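Local coordinates for eukaryotic initiation factor 4F subunit p150 (Saccharomyces cerevisiae, PDB 2VSO), which forms part of the eIF4F complex that engages the mRNA cap and starts assembly of the translation apparatus, this chain being the middle, eIF4A-binding domain, at residues Arg172-Val177 with Glu211-Ser216; Lys139-Lys144 with Ser168-Gly173. One frame throughout, in Å; residues are numbered along the deposited sequence.

Contact 1 (Arg172-Val177 with Glu211-Ser216); sequences RGLGLV and EETLES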
ATOM      1  N   ARG C 172      16.772  -6.421  -0.373  1.00 60.62           N
ATOM      2  CA  ARG C 172      17.293  -6.306  -1.734  1.00 60.89           C
ATOM      3  C   ARG C 172      17.561  -7.659  -2.380  1.00 58.36           C
ATOM      4  O   ARG C 172      17.309  -7.845  -3.562  1.00 63.91           O
ATOM      5  CB  ARG C 172      18.553  -5.439  -1.763  1.00 58.18           C
ATOM      6  CG  ARG C 172      18.274  -3.971  -1.504  1.00 78.19           C
ATOM      7  CD  ARG C 172      19.549  -3.159  -1.443  1.00 89.32           C
ATOM      8  NE  ARG C 172      19.285  -1.766  -1.093  1.00102.84           N
ATOM      9  CZ  ARG C 172      20.235  -0.861  -0.883  1.00120.04           C
ATOM     10  NH1 ARG C 172      21.512  -1.208  -0.987  1.00127.14           N
ATOM     11  NH2 ARG C 172      19.912   0.386  -0.569  1.00122.43           N
ATOM     12  N   GLY C 173      18.074  -8.605  -1.606  1.00 52.29           N
ATOM     13  CA  GLY C 173      18.223  -9.959  -2.105  1.00 35.83           C
ATOM     14  C   GLY C 173      16.890 -10.538  -2.550  1.00 55.52           C
ATOM     15  O   GLY C 173      16.766 -11.027  -3.672  1.00 54.32           O
ATOM     16  N   LEU C 174      15.892 -10.478  -1.667  1.00 42.84           N
ATOM     17  CA  LEU C 174      14.552 -10.981  -1.969  1.00 46.28           C
ATOM     18  C   LEU C 174      13.891 -10.212  -3.110  1.00 36.34           C
ATOM     19  O   LEU C 174      13.138 -10.776  -3.880  1.00 50.76           O
ATOM     20  CB  LEU C 174      13.672 -10.970  -0.710  1.00 35.82           C
ATOM     21  CG  LEU C 174      14.154 -12.057   0.247  1.00 48.94           C
ATOM     22  CD1 LEU C 174      13.202 -12.283   1.407  1.00 31.41           C
ATOM     23  CD2 LEU C 174      14.362 -13.344  -0.557  1.00 28.23           C
ATOM     24  N   GLY C 175      14.165  -8.917  -3.204  1.00 29.10           N
ATOM     25  CA  GLY C 175      13.692  -8.141  -4.327  1.00 27.63           C
ATOM     26  C   GLY C 175      14.282  -8.682  -5.624  1.00 33.51           C
ATOM     27  O   GLY C 175      13.637  -8.656  -6.672  1.00 51.36           O
ATOM     28  N   LEU C 176      15.512  -9.178  -5.551  1.00 33.32           N
ATOM     29  CA  LEU C 176      16.163  -9.750  -6.722  1.00 55.81           C
ATOM     30  C   LEU C 176      15.574 -11.091  -7.149  1.00 53.19           C
ATOM     31  O   LEU C 176      15.294 -11.283  -8.329  1.00 50.98           O
ATOM     32  CB  LEU C 176      17.666  -9.875  -6.510  1.00 41.30           C
ATOM     33  CG  LEU C 176      18.346 -10.838  -7.474  1.00 47.58           C
ATOM     34  CD1 LEU C 176      18.698 -10.145  -8.798  1.00 46.37           C
ATOM     35  CD2 LEU C 176      19.570 -11.420  -6.799  1.00 39.12           C
ATOM     36  N   VAL C 177      15.385 -12.014  -6.204  1.00 56.03           N
ATOM     37  CA  VAL C 177      14.784 -13.310  -6.532  1.00 53.16           C
ATOM     38  C   VAL C 177      13.472 -13.047  -7.233  1.00 46.83           C
ATOM     39  O   VAL C 177      13.082 -13.755  -8.165  1.00 50.35           O
ATOM     40  CB  VAL C 177      14.498 -14.183  -5.297  1.00 45.10           C
ATOM     41  CG1 VAL C 177      15.795 -14.584  -4.600  1.00 33.39           C
ATOM     42  CG2 VAL C 177      13.626 -13.447  -4.366  1.00 48.10           C
ATOM     43  N   GLU C 211       9.135 -15.002   7.728  1.00 63.39           N
ATOM     44  CA  GLU C 211       7.907 -14.836   6.968  1.00 63.36           C
ATOM     45  C   GLU C 211       8.106 -14.108   5.633  1.00 54.74           C
ATOM     46  O   GLU C 211       7.385 -14.363   4.672  1.00 49.31           O
ATOM     47  CB  GLU C 211       6.811 -14.203   7.829  1.00 72.68           C
ATOM     48  CG  GLU C 211       6.233 -15.205   8.819  1.00100.17           C
ATOM     49  CD  GLU C 211       4.939 -14.748   9.460  1.00103.50           C
ATOM     50  OE1 GLU C 211       4.588 -13.555   9.320  1.00111.32           O
ATOM     51  OE2 GLU C 211       4.283 -15.592  10.110  1.00 89.53           O
ATOM     52  N   GLU C 212       9.091 -13.221   5.564  1.00 49.74           N
ATOM     53  CA  GLU C 212       9.427 -12.564   4.306  1.00 47.94           C
ATOM     54  C   GLU C 212       9.933 -13.562   3.258  1.00 49.34           C
ATOM     55  O   GLU C 212       9.611 -13.453   2.079  1.00 53.08           O
ATOM     56  CB  GLU C 212      10.471 -11.470   4.526  1.00 57.95           C
ATOM     57  CG  GLU C 212      10.176 -10.555   5.698  1.00 72.53           C
ATOM     58  CD  GLU C 212      11.175  -9.430   5.793  1.00108.21           C
ATOM     59  OE1 GLU C 212      12.007  -9.308   4.867  1.00118.95           O
ATOM     60  OE2 GLU C 212      11.134  -8.675   6.788  1.00125.04           O
ATOM     61  N   THR C 213      10.722 -14.538   3.696  1.00 47.72           N
ATOM     62  CA  THR C 213      11.252 -15.553   2.793  1.00 44.95           C
ATOM     63  C   THR C 213      10.148 -16.432   2.217  1.00 53.41           C
ATOM     64  O   THR C 213      10.095 -16.659   1.008  1.00 46.10           O
ATOM     65  CB  THR C 213      12.323 -16.418   3.490  1.00 47.85           C
ATOM     66  OG1 THR C 213      13.527 -15.656   3.617  1.00 70.87           O
ATOM     67  CG2 THR C 213      12.620 -17.651   2.687  1.00 38.65           C
ATOM     68  N   LEU C 214       9.273 -16.911   3.098  1.00 63.26           N
ATOM     69  CA  LEU C 214       8.108 -17.713   2.723  1.00 50.99           C
ATOM     70  C   LEU C 214       7.184 -16.956   1.783  1.00 45.63           C
ATOM     71  O   LEU C 214       6.666 -17.510   0.821  1.00 46.86           O
ATOM     72  CB  LEU C 214       7.324 -18.082   3.976  1.00 60.08           C
ATOM     73  CG  LEU C 214       7.953 -19.118   4.887  1.00 56.37           C
ATOM     74  CD1 LEU C 214       7.376 -18.972   6.272  1.00 55.14           C
ATOM     75  CD2 LEU C 214       7.712 -20.505   4.306  1.00 42.23           C
ATOM     76  N   GLU C 215       6.953 -15.696   2.110  1.00 50.33           N
ATOM     77  CA  GLU C 215       6.226 -14.780   1.250  1.00 59.73           C
ATOM     78  C   GLU C 215       6.848 -14.801  -0.141  1.00 56.01           C
ATOM     79  O   GLU C 215       6.156 -14.893  -1.149  1.00 63.76           O
ATOM     80  CB  GLU C 215       6.336 -13.369   1.825  1.00 64.42           C
ATOM     81  CG  GLU C 215       5.365 -12.382   1.241  1.00 94.39           C
ATOM     82  CD  GLU C 215       4.001 -12.488   1.880  1.00 97.71           C
ATOM     83  OE1 GLU C 215       3.014 -12.652   1.131  1.00109.65           O
ATOM     84  OE2 GLU C 215       3.926 -12.416   3.129  1.00 76.95           O
ATOM     85  N   SER C 216       8.173 -14.708  -0.169  1.00 52.92           N
ATOM     86  CA  SER C 216       8.940 -14.618  -1.398  1.00 40.90           C
ATOM     87  C   SER C 216       8.770 -15.857  -2.267  1.00 46.55           C
ATOM     88  O   SER C 216       8.562 -15.740  -3.472  1.00 45.59           O
ATOM     89  CB  SER C 216      10.417 -14.408  -1.067  1.00 52.77           C
ATOM     90  OG  SER C 216      11.235 -14.494  -2.222  1.00 60.00           O
TER
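Leu174 reaches across to Glu212, Thr213 and Ser216, and its two methyls divide the work. Leu174 CD1 lies 3.8 Å from the carbonyl oxygen Glu212 O and also approaches the hydroxyl Thr213 OG1. On the other branch, Leu174 CD2 comes to 3.7 Å from Ser216 OG. The leucine sets CG anti to the carbonyl carbon and beside the backbone N (chi1 -71°), and its CB points toward the other helix. The two methyls thereby meet a backbone oxygen and two hydroxyls. One turn further on, Val177 also faces Ser216, although the exact position of its CG2 is doubtful. The Ser216 hydroxyl stands anti to its own backbone N (chi1 172°). Replacing Leu174 by an alanine would probably open a gap beside Ser216 and Thr213, since the branch that carries both methyls would be gone.

The backbones stand far enough apart that side chains make most of the contact. The axes of the two short segments are nearly parallel, at 10°, and come no nearer than 10.6 Å; the closest CA atoms, Leu174 CA and Ser216 CA, are 6.7 Å apart. Beyond this shell, Trp141 packs against Leu174, and side chains of helix 191-206 touch the same group, with Cys197 on Val177, Leu201 on Ser216 and Leu205 on Thr213.

Only 162 Å² is buried between the segments, and they share no hydrogen bond. Glu212 O accepts Ser216 N within its own helix at 2.9 Å, and Thr213 OG1 has a weak hydrogen bond to Asp143 OD1. The pairing of these helices of the MIF4G domain therefore lays methyl groups against oxygens, two of which have polar partners of their own, and it appears to rely on packing rather than on polar bonds between the segments.

Contact 2 (Lys139-Lys144 with Ser168-Gly173); sequences KGWTDK and SAKRRG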
ATOM      1  N   LYS C 139      26.793 -11.859  -4.160  1.00 63.21           N
ATOM      2  CA  LYS C 139      26.877 -11.021  -2.959  1.00 76.54           C
ATOM      3  C   LYS C 139      26.172 -11.659  -1.761  1.00 87.19           C
ATOM      4  O   LYS C 139      26.680 -11.621  -0.638  1.00 87.38           O
ATOM      5  CB  LYS C 139      26.287  -9.632  -3.213  1.00 63.63           C
ATOM      6  CG  LYS C 139      26.868  -8.905  -4.415  1.00 69.94           C
ATOM      7  CD  LYS C 139      26.430  -7.457  -4.396  1.00 79.86           C
ATOM      8  CE  LYS C 139      26.695  -6.766  -5.712  1.00 81.13           C
ATOM      9  NZ  LYS C 139      26.072  -5.405  -5.745  1.00 88.44           N
ATOM     10  N   GLY C 140      24.992 -12.226  -2.000  1.00 84.71           N
ATOM     11  CA  GLY C 140      24.284 -12.985  -0.981  1.00 77.26           C
ATOM     12  C   GLY C 140      23.589 -12.156   0.083  1.00 58.68           C
ATOM     13  O   GLY C 140      23.481 -10.934  -0.031  1.00 58.41           O
ATOM     14  N   TRP C 141      23.108 -12.833   1.120  1.00 64.79           N
ATOM     15  CA  TRP C 141      22.366 -12.185   2.200  1.00 57.85           C
ATOM     16  C   TRP C 141      21.975 -13.228   3.250  1.00 64.05           C
ATOM     17  O   TRP C 141      22.088 -14.428   2.995  1.00 59.53           O
ATOM     18  CB  TRP C 141      21.133 -11.445   1.649  1.00 60.08           C
ATOM     19  CG  TRP C 141      19.991 -12.332   1.209  1.00 65.90           C
ATOM     20  CD1 TRP C 141      18.956 -12.777   1.983  1.00 78.96           C
ATOM     21  CD2 TRP C 141      19.758 -12.856  -0.108  1.00 61.92           C
ATOM     22  NE1 TRP C 141      18.108 -13.559   1.237  1.00 72.17           N
ATOM     23  CE2 TRP C 141      18.578 -13.625  -0.047  1.00 61.10           C
ATOM     24  CE3 TRP C 141      20.441 -12.763  -1.327  1.00 75.30           C
ATOM     25  CZ2 TRP C 141      18.065 -14.297  -1.157  1.00 40.45           C
ATOM     26  CZ3 TRP C 141      19.923 -13.423  -2.429  1.00 73.45           C
ATOM     27  CH2 TRP C 141      18.739 -14.176  -2.336  1.00 46.48           C
ATOM     28  N   THR C 142      21.547 -12.780   4.433  1.00 69.57           N
ATOM     29  CA  THR C 142      21.100 -13.712   5.474  1.00 82.33           C
ATOM     30  C   THR C 142      19.594 -13.622   5.715  1.00 71.58           C
ATOM     31  O   THR C 142      19.009 -12.540   5.647  1.00 67.48           O
ATOM     32  CB  THR C 142      21.857 -13.520   6.824  1.00100.60           C
ATOM     33  OG1 THR C 142      21.669 -12.184   7.306  1.00106.21           O
ATOM     34  CG2 THR C 142      23.354 -13.807   6.668  1.00 84.00           C
ATOM     35  N   ASP C 143      18.970 -14.763   5.992  1.00 73.59           N
ATOM     36  CA  ASP C 143      17.540 -14.786   6.274  1.00 94.78           C
ATOM     37  C   ASP C 143      17.218 -14.291   7.687  1.00 94.10           C
ATOM     38  O   ASP C 143      16.321 -13.467   7.873  1.00 89.96           O
ATOM     39  CB  ASP C 143      16.961 -16.188   6.067  1.00107.99           C
ATOM     40  CG  ASP C 143      15.472 -16.245   6.353  1.00114.16           C
ATOM     41  OD1 ASP C 143      14.799 -15.210   6.161  1.00112.86           O
ATOM     42  OD2 ASP C 143      14.978 -17.314   6.771  1.00116.24           O
ATOM     43  N   LYS C 144      17.948 -14.802   8.674  1.00 80.54           N
ATOM     44  CA  LYS C 144      17.695 -14.444  10.062  1.00 82.42           C
ATOM     45  C   LYS C 144      18.311 -13.106  10.410  1.00 84.20           C
ATOM     46  O   LYS C 144      19.511 -12.899  10.224  1.00 89.15           O
ATOM     47  CB  LYS C 144      18.219 -15.526  11.007  1.00 98.02           C
ATOM     48  CG  LYS C 144      17.396 -16.808  10.994  1.00104.06           C
ATOM     49  CD  LYS C 144      17.794 -17.735  12.133  1.00110.11           C
ATOM     50  CE  LYS C 144      19.255 -18.134  12.042  1.00112.35           C
ATOM     51  NZ  LYS C 144      19.589 -19.194  13.032  1.00110.50           N
ATOM     52  N   SER C 168      18.228  -4.218   4.742  1.00 82.00           N
ATOM     53  CA  SER C 168      18.268  -3.817   3.343  1.00 89.88           C
ATOM     54  C   SER C 168      18.959  -4.871   2.468  1.00 75.47           C
ATOM     55  O   SER C 168      18.621  -5.045   1.298  1.00 71.36           O
ATOM     56  CB  SER C 168      18.967  -2.467   3.210  1.00 87.82           C
ATOM     57  OG  SER C 168      18.313  -1.500   4.009  1.00 82.55           O
ATOM     58  N   ALA C 169      19.927  -5.566   3.052  1.00 41.56           N
ATOM     59  CA  ALA C 169      20.560  -6.694   2.400  1.00 43.02           C
ATOM     60  C   ALA C 169      19.582  -7.817   2.063  1.00 55.57           C
ATOM     61  O   ALA C 169      19.662  -8.425   0.991  1.00 66.06           O
ATOM     62  CB  ALA C 169      21.663  -7.221   3.265  1.00 47.07           C
ATOM     63  N   LYS C 170      18.675  -8.110   2.983  1.00 59.08           N
ATOM     64  CA  LYS C 170      17.717  -9.184   2.767  1.00 57.39           C
ATOM     65  C   LYS C 170      16.647  -8.655   1.836  1.00 49.88           C
ATOM     66  O   LYS C 170      16.306  -9.275   0.834  1.00 56.56           O
ATOM     67  CB  LYS C 170      17.108  -9.638   4.094  1.00 52.68           C
ATOM     68  CG  LYS C 170      16.069 -10.731   3.974  1.00 53.86           C
ATOM     69  CD  LYS C 170      15.613 -11.192   5.347  1.00 50.11           C
ATOM     70  CE  LYS C 170      14.444 -12.141   5.256  1.00 64.61           C
ATOM     71  NZ  LYS C 170      13.713 -12.198   6.546  1.00 79.75           N
ATOM     72  N   ARG C 171      16.135  -7.483   2.159  1.00 54.56           N
ATOM     73  CA  ARG C 171      15.102  -6.880   1.346  1.00 61.87           C
ATOM     74  C   ARG C 171      15.553  -6.890  -0.125  1.00 62.37           C
ATOM     75  O   ARG C 171      14.827  -7.354  -1.010  1.00 54.14           O
ATOM     76  CB  ARG C 171      14.789  -5.474   1.867  1.00 31.37           C
ATOM     77  CG  ARG C 171      13.977  -4.620   0.936  1.00 55.99           C
ATOM     78  CD  ARG C 171      13.899  -3.187   1.433  1.00 53.24           C
ATOM     79  NE  ARG C 171      15.122  -2.439   1.151  1.00 82.13           N
ATOM     80  CZ  ARG C 171      15.308  -1.683   0.070  1.00 89.55           C
ATOM     81  NH1 ARG C 171      14.349  -1.567  -0.840  1.00 80.16           N
ATOM     82  NH2 ARG C 171      16.457  -1.042  -0.099  1.00100.51           N
ATOM     83  N   ARG C 172      16.772  -6.421  -0.373  1.00 60.62           N
ATOM     84  CA  ARG C 172      17.293  -6.306  -1.734  1.00 60.89           C
ATOM     85  C   ARG C 172      17.561  -7.659  -2.380  1.00 58.36           C
ATOM     86  O   ARG C 172      17.309  -7.845  -3.562  1.00 63.91           O
ATOM     87  CB  ARG C 172      18.553  -5.439  -1.763  1.00 58.18           C
ATOM     88  CG  ARG C 172      18.274  -3.971  -1.504  1.00 78.19           C
ATOM     89  CD  ARG C 172      19.549  -3.159  -1.443  1.00 89.32           C
ATOM     90  NE  ARG C 172      19.285  -1.766  -1.093  1.00102.84           N
ATOM     91  CZ  ARG C 172      20.235  -0.861  -0.883  1.00120.04           C
ATOM     92  NH1 ARG C 172      21.512  -1.208  -0.987  1.00127.14           N
ATOM     93  NH2 ARG C 172      19.912   0.386  -0.569  1.00122.43           N
ATOM     94  N   GLY C 173      18.074  -8.605  -1.606  1.00 52.29           N
ATOM     95  CA  GLY C 173      18.223  -9.959  -2.105  1.00 35.83           C
ATOM     96  C   GLY C 173      16.890 -10.538  -2.550  1.00 55.52           C
ATOM     97  O   GLY C 173      16.766 -11.027  -3.672  1.00 54.32           O
TER
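The loop that follows helix 122-139 in the MIF4G domain lays Trp141 and Asp143 against one side of helix 163-185. Gly140, with a positive phi, is the first residue to leave helical geometry, and Trp141 and Thr142 are then extended. The indole of Trp141 covers Gly173: the glycine CA sits over one face of the six-membered ring, 3.8 Å from its centroid and 17° off the normal, a CH-pi contact. Gly173 buries 43 Å² here without a side chain, and a CB at this position would run into the indole. Trp141 CB also touches Ala169 O at 3.4 Å, while Trp141 CD1 comes to 3.9 Å from Lys170 CA.

Lys170 crosses the tryptophan at about a right angle. Its CG is anti to the backbone N (chi1 178°) and the chain stays extended beyond it, with Lys170 CD passing 3.7 Å from Thr142 O. The ammonium then binds Asp143 twice. Lys170 NZ donates to Asp143 O over 3.2 Å, lying in the carbonyl plane on a lone pair with a C=O...N angle of 143°; the salt bridge from Lys170 NZ to Asp143 OD1, also 3.2 Å, is a weak hydrogen bond. Ser210 OG hydrogen-bonds both Lys170 NZ and Asp143 OD1, so it ties the pair together. This network probably holds the ammonium in place and compensates its charge where Lys170 and Asp143 are buried.

Arg200 of helix 191-206 makes a cation-pi contact with Trp141. The loop is thus gripped by helix 163-185, by helix 191-206 and by Ser210, just ahead of helix 211-228.

How the contacts relate
Contacts 1 and 2 have centres 8 Å apart and lie on the same side of the chain's centre. Both use helix 163-185, and Arg172 and Gly173 belong to both. Along the chain the loop 139-144 comes first, then 168-173, then 172-177, and finally 211-216 on helix 211-228. The contacts meet directly: Val177 CG1 packs on Trp141 CH2 at 3.7 Å, and Glu212 OE1 makes a long, weak ion pair with Lys170 NZ. The loop thus bears on helix 163-185 while reaching toward helix 211-228, linking the two, with helix 191-206 between them in sequence, in this all-helical middle domain, whose MIF4G family is built from HEAT-like helical repeats.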